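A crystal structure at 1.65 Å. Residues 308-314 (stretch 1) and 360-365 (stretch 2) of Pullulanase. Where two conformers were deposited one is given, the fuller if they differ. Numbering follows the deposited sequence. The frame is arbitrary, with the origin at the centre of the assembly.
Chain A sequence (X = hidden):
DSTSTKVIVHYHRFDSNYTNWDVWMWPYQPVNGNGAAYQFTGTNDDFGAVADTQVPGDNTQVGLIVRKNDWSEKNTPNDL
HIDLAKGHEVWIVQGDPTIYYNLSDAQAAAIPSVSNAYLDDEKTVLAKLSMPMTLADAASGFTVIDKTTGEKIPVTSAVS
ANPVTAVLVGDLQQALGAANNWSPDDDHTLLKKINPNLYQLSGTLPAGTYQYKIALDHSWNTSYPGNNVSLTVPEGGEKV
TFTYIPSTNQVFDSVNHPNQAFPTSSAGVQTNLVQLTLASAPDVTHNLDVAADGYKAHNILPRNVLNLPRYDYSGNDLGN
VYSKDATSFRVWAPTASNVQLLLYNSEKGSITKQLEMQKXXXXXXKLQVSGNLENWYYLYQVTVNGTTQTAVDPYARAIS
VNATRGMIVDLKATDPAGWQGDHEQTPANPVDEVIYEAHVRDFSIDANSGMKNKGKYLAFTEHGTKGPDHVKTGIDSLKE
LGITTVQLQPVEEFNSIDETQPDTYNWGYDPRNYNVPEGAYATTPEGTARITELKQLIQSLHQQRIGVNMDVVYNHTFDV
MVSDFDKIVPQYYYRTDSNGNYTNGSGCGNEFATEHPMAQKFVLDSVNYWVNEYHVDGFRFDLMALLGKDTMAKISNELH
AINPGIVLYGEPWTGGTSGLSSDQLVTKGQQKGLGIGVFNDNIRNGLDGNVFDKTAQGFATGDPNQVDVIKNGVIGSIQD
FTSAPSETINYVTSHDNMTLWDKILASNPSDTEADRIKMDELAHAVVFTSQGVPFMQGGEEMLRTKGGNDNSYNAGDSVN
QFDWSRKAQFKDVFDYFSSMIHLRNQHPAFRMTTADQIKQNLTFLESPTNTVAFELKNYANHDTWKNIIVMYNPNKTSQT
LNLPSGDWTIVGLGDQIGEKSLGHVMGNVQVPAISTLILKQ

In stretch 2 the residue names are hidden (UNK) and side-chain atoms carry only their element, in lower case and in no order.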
ATOM      1  N   LEU A 308     -12.485 -11.059 -18.081  1.00 21.43           N
ATOM      2  CA  LEU A 308     -13.372 -12.227 -18.212  1.00 20.70           C
ATOM      3  C   LEU A 308     -12.637 -13.557 -18.002  1.00 19.59           C
ATOM      4  O   LEU A 308     -11.465 -13.687 -18.364  1.00 19.00           O
ATOM      5  CB  LEU A 308     -14.102 -12.210 -19.570  1.00 20.20           C
ATOM      6  CG  LEU A 308     -15.113 -11.075 -19.814  1.00 24.13           C
ATOM      7  CD1 LEU A 308     -15.576 -11.030 -21.274  1.00 24.98           C
ATOM      8  CD2 LEU A 308     -16.301 -11.194 -18.888  1.00 26.18           C
ATOM      9  N   PRO A 309     -13.321 -14.558 -17.413  1.00 20.89           N
ATOM     10  CA  PRO A 309     -12.710 -15.858 -17.139  1.00 21.13           C
ATOM     11  C   PRO A 309     -11.973 -16.504 -18.326  1.00 22.56           C
ATOM     12  O   PRO A 309     -10.999 -17.229 -18.119  1.00 21.59           O
ATOM     13  CB  PRO A 309     -13.906 -16.707 -16.711  1.00 22.55           C
ATOM     14  CG  PRO A 309     -14.766 -15.709 -15.997  1.00 21.60           C
ATOM     15  CD  PRO A 309     -14.673 -14.470 -16.836  1.00 19.42           C
ATOM     16  N   ARG A 310     -12.417 -16.236 -19.552  1.00 22.37           N
ATOM     17  CA  ARG A 310     -11.773 -16.832 -20.727  1.00 21.13           C
ATOM     18  C   ARG A 310     -10.322 -16.370 -20.929  1.00 20.57           C
ATOM     19  O   ARG A 310      -9.549 -17.071 -21.577  1.00 20.50           O
ATOM     20  CB  ARG A 310     -12.598 -16.597 -21.992  1.00 21.50           C
ATOM     21  CG  ARG A 310     -12.636 -15.163 -22.471  1.00 23.12           C
ATOM     22  CD  ARG A 310     -13.335 -15.051 -23.817  1.00 30.45           C
ATOM     23  NE  ARG A 310     -12.651 -15.823 -24.848  1.00 29.55           N
ATOM     24  CZ  ARG A 310     -13.152 -16.081 -26.052  1.00 35.78           C
ATOM     25  NH1 ARG A 310     -14.358 -15.642 -26.390  1.00 34.02           N
ATOM     26  NH2 ARG A 310     -12.448 -16.792 -26.914  1.00 33.51           N
ATOM     27  N   TYR A 311      -9.976 -15.203 -20.375  1.00 18.27           N
ATOM     28  CA  TYR A 311      -8.612 -14.654 -20.436  1.00 17.45           C
ATOM     29  C   TYR A 311      -7.896 -14.773 -19.096  1.00 19.07           C
ATOM     30  O   TYR A 311      -6.865 -14.117 -18.886  1.00 18.28           O
ATOM     31  CB  TYR A 311      -8.633 -13.178 -20.869  1.00 17.30           C
ATOM     32  CG  TYR A 311      -9.473 -12.932 -22.104  1.00 21.14           C
ATOM     33  CD1 TYR A 311      -9.059 -13.408 -23.347  1.00 24.82           C
ATOM     34  CD2 TYR A 311     -10.679 -12.237 -22.028  1.00 19.61           C
ATOM     35  CE1 TYR A 311      -9.823 -13.210 -24.485  1.00 23.53           C
ATOM     36  CE2 TYR A 311     -11.459 -12.020 -23.177  1.00 20.05           C
ATOM     37  CZ  TYR A 311     -11.014 -12.515 -24.399  1.00 22.51           C
ATOM     38  OH  TYR A 311     -11.753 -12.345 -25.555  1.00 21.37           O
ATOM     39  N   ASP A 312      -8.432 -15.602 -18.203  1.00 17.24           N
ATOM     40  CA  ASP A 312      -7.863 -15.748 -16.872  0.50 19.42           C
ATOM     41  C   ASP A 312      -7.068 -17.042 -16.709  1.00 19.03           C
ATOM     42  O   ASP A 312      -7.625 -18.147 -16.639  1.00 18.05           O
ATOM     43  CB  ASP A 312      -8.937 -15.621 -15.796  0.50 20.50           C
ATOM     44  CG  ASP A 312      -8.372 -15.780 -14.408  0.50 26.82           C
ATOM     45  OD1 ASP A 312      -7.424 -15.026 -14.076  0.50 18.97           O
ATOM     46  OD2 ASP A 312      -8.857 -16.669 -13.669  0.50 28.87           O
ATOM     47  N   TYR A 313      -5.752 -16.892 -16.655  1.00 17.58           N
ATOM     48  CA  TYR A 313      -4.854 -18.034 -16.533  1.00 15.89           C
ATOM     49  C   TYR A 313      -4.438 -18.255 -15.092  1.00 17.81           C
ATOM     50  O   TYR A 313      -3.855 -17.369 -14.469  1.00 18.82           O
ATOM     51  CB  TYR A 313      -3.615 -17.851 -17.414  1.00 15.46           C
ATOM     52  CG  TYR A 313      -2.686 -19.061 -17.357  1.00 12.87           C
ATOM     53  CD1 TYR A 313      -3.030 -20.255 -17.991  1.00 16.44           C
ATOM     54  CD2 TYR A 313      -1.475 -19.016 -16.652  1.00 19.50           C
ATOM     55  CE1 TYR A 313      -2.207 -21.371 -17.934  1.00 16.66           C
ATOM     56  CE2 TYR A 313      -0.631 -20.128 -16.595  1.00 15.24           C
ATOM     57  CZ  TYR A 313      -1.011 -21.310 -17.245  1.00 15.63           C
ATOM     58  OH  TYR A 313      -0.211 -22.428 -17.201  1.00 16.97           O
ATOM     59  N   SER A 314      -4.730 -19.440 -14.573  1.00 18.35           N
ATOM     60  CA  SER A 314      -4.501 -19.717 -13.161  1.00 20.44           C
ATOM     61  C   SER A 314      -3.317 -20.646 -12.880  1.00 19.29           C
ATOM     62  O   SER A 314      -3.078 -21.004 -11.723  1.00 20.92           O
ATOM     63  CB  SER A 314      -5.783 -20.240 -12.504  1.00 21.95           C
ATOM     64  OG  SER A 314      -6.188 -21.469 -13.070  1.00 25.74           O
ATOM     65  N   UNK A 360      -1.709 -20.683 -26.267  1.00 20.23           N
ATOM     66  CA  UNK A 360      -2.124 -21.660 -25.268  1.00 20.60           C
ATOM     67  C   UNK A 360      -3.308 -21.134 -24.427  1.00 20.01           C
ATOM     68  O   UNK A 360      -4.005 -20.220 -24.857  1.00 20.67           O
ATOM     69  c   UNK A 360      -0.927 -22.046 -24.389  1.00 18.87           C
ATOM     70  o   UNK A 360      -1.233 -23.140 -23.543  1.00 21.62           O
ATOM     71  N   UNK A 361      -3.513 -21.705 -23.243  1.00 20.55           N
ATOM     72  CA  UNK A 361      -4.681 -21.407 -22.388  1.00 21.72           C
ATOM     73  C   UNK A 361      -4.856 -19.928 -22.012  1.00 19.28           C
ATOM     74  O   UNK A 361      -3.916 -19.272 -21.556  1.00 18.55           O
ATOM     75  o   UNK A 361      -5.030 -24.181 -22.362  1.00 30.55           O
ATOM     76  o   UNK A 361      -4.295 -24.420 -20.305  1.00 36.36           O
ATOM     77  c   UNK A 361      -4.601 -22.197 -21.077  1.00 22.71           C
ATOM     78  c   UNK A 361      -4.648 -23.707 -21.273  1.00 31.19           C
ATOM     79  N   UNK A 362      -6.069 -19.417 -22.186  1.00 19.05           N
ATOM     80  CA  UNK A 362      -6.474 -18.160 -21.548  1.00 19.18           C
ATOM     81  C   UNK A 362      -5.561 -16.981 -21.874  1.00 19.12           C
ATOM     82  O   UNK A 362      -5.188 -16.198 -20.990  1.00 20.41           O
ATOM     83  c   UNK A 362      -6.609 -18.360 -20.026  1.00 19.83           C
ATOM     84  o   UNK A 362      -6.959 -20.506 -18.998  1.00 24.28           O
ATOM     85  n   UNK A 362      -8.664 -19.645 -20.182  1.00 21.44           N
ATOM     86  c   UNK A 362      -7.430 -19.598 -19.680  1.00 20.15           C
ATOM     87  N   UNK A 363      -5.202 -16.861 -23.146  1.00 17.35           N
ATOM     88  CA  UNK A 363      -4.429 -15.724 -23.611  1.00 18.92           C
ATOM     89  C   UNK A 363      -2.929 -15.859 -23.429  1.00 18.41           C
ATOM     90  O   UNK A 363      -2.184 -14.933 -23.766  1.00 17.70           O
ATOM     91  N   UNK A 364      -2.476 -17.013 -22.937  1.00 17.07           N
ATOM     92  CA  UNK A 364      -1.039 -17.237 -22.792  1.00 17.41           C
ATOM     93  C   UNK A 364      -0.394 -17.780 -24.069  1.00 17.22           C
ATOM     94  O   UNK A 364      -1.063 -18.349 -24.938  1.00 18.47           O
ATOM     95  c   UNK A 364      -0.676 -18.159 -21.595  1.00 16.69           C
ATOM     96  c   UNK A 364      -1.309 -17.650 -20.294  1.00 17.06           C
ATOM     97  o   UNK A 364      -1.106 -19.506 -21.855  1.00 16.55           O
ATOM     98  N   UNK A 365       0.919 -17.590 -24.154  1.00 18.09           N
ATOM     99  CA  UNK A 365       1.756 -18.182 -25.186  1.00 17.85           C
ATOM    100  C   UNK A 365       2.820 -18.998 -24.473  1.00 19.30           C
ATOM    101  O   UNK A 365       3.355 -18.583 -23.436  1.00 16.37           O
ATOM    102  c   UNK A 365      -0.054 -15.251 -30.058  1.00 25.75           C
ATOM    103  c   UNK A 365       0.476 -15.430 -26.485  1.00 25.56           C
ATOM    104  c   UNK A 365       2.026 -17.057 -29.338  1.00 22.67           C
ATOM    105  n   UNK A 365      -0.214 -14.919 -27.568  1.00 25.15           N
ATOM    106  c   UNK A 365       0.636 -15.956 -31.018  1.00 22.02           C
ATOM    107  c   UNK A 365       1.426 -16.320 -26.907  1.00 20.95           C
ATOM    108  c   UNK A 365       1.337 -16.354 -28.339  1.00 18.27           C
ATOM    109  c   UNK A 365       0.301 -15.465 -28.717  1.00 24.63           C
ATOM    110  c   UNK A 365       2.402 -17.096 -26.046  1.00 17.27           C
ATOM    111  c   UNK A 365       1.670 -16.846 -30.673  1.00 25.75           C
TER
HETATM  112  O   HOH W   1      -6.279 -21.251 -16.490  1.00 22.05           O

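Position 360 carries two side-chain atoms, one carbon followed by one oxygen, the pattern of serine. OG of Ser360 is still 6.0 Å from CE1 of Tyr313, the nearest atom of stretch 1, so the contact does not explain the choice. The hydroxyl of Ser360 is hydrogen-bonded elsewhere in the structure, and its backbone N donates to the O of residue 364 at 2.8 Å, closing a short turn.

Position 361 has two carbons, the second bearing two oxygens: a carboxylate on a single CH2, hence aspartate. The CA-to-CB bond of Asp361 points toward stretch 1, and its CB lies 4.0 Å from CD1 of Tyr313. The carboxylate itself is left at an exposed site, where a charged group is easily accommodated. Its backbone O is equally useful, accepting a hydrogen bond from N of residue 364 at 3.0 Å.

Position 362 again has two carbons, but the second holds one oxygen and one nitrogen, so it is a carboxamide, and the residue is asparagine. The two ends of the amide meet different needs. ND2 of Asn362 donates to O of Arg310 at 3.1 Å with a nearly straight angle of 168°, while OD1 accepts from water 1 at 2.7 Å. That water in turn accepts from N of Ser314, 3.1 Å away. A carboxylate would offer no N-H to the carbonyl. The backbone, at phi/psi of 56/44, lies in the left-handed region, which asparagine tolerates better than most residues. Its CA also approaches O of Arg310 at 3.3 Å, a CA-H...O contact that supplements the amide bond.

Position 363 has no side-chain atoms at all and is therefore glycine. At its phi/psi of 84/3 a CB would be jammed against the carbonyl O of Asn362, so the backbone alone calls for this residue. The space toward stretch 1 is less restrictive, since an ideal CB would still lie 4.3 Å from CD1 of Tyr311.

Position 364 shows one carbon carrying both an oxygen and a carbon, the branched side chain of threonine. Each branch has a task. OG1 of Thr364 donates to O of Asp361 at 2.8 Å, tying the turn together, whereas CG2 lies over one face of the Tyr313 ring, 4.0 Å from its centroid and 28° off the normal, a CH-pi contact.

Position 365 has one carbon leading to fused five- and six-membered rings containing eight carbons and one nitrogen: the indole of tryptophan. Trp365 is buried but out of reach of stretch 1, its NE1 9.9 Å from CD1 of Tyr311, and that nitrogen is hydrogen-bonded elsewhere in the structure.

The contact buries 305 Å² in total and combines two elements. Asn362 reads the backbone of stretch 1, through one direct hydrogen bond and one water bridge, while the buried ring of Tyr313 packs beneath the methyl of Thr364, with OD1 of Asn362 near its edge. The turn, held by the bonds to O of Asp361 and permitted by Gly363, sets these two side chains in place.

Stretch 2 (360-365) SDNGTW
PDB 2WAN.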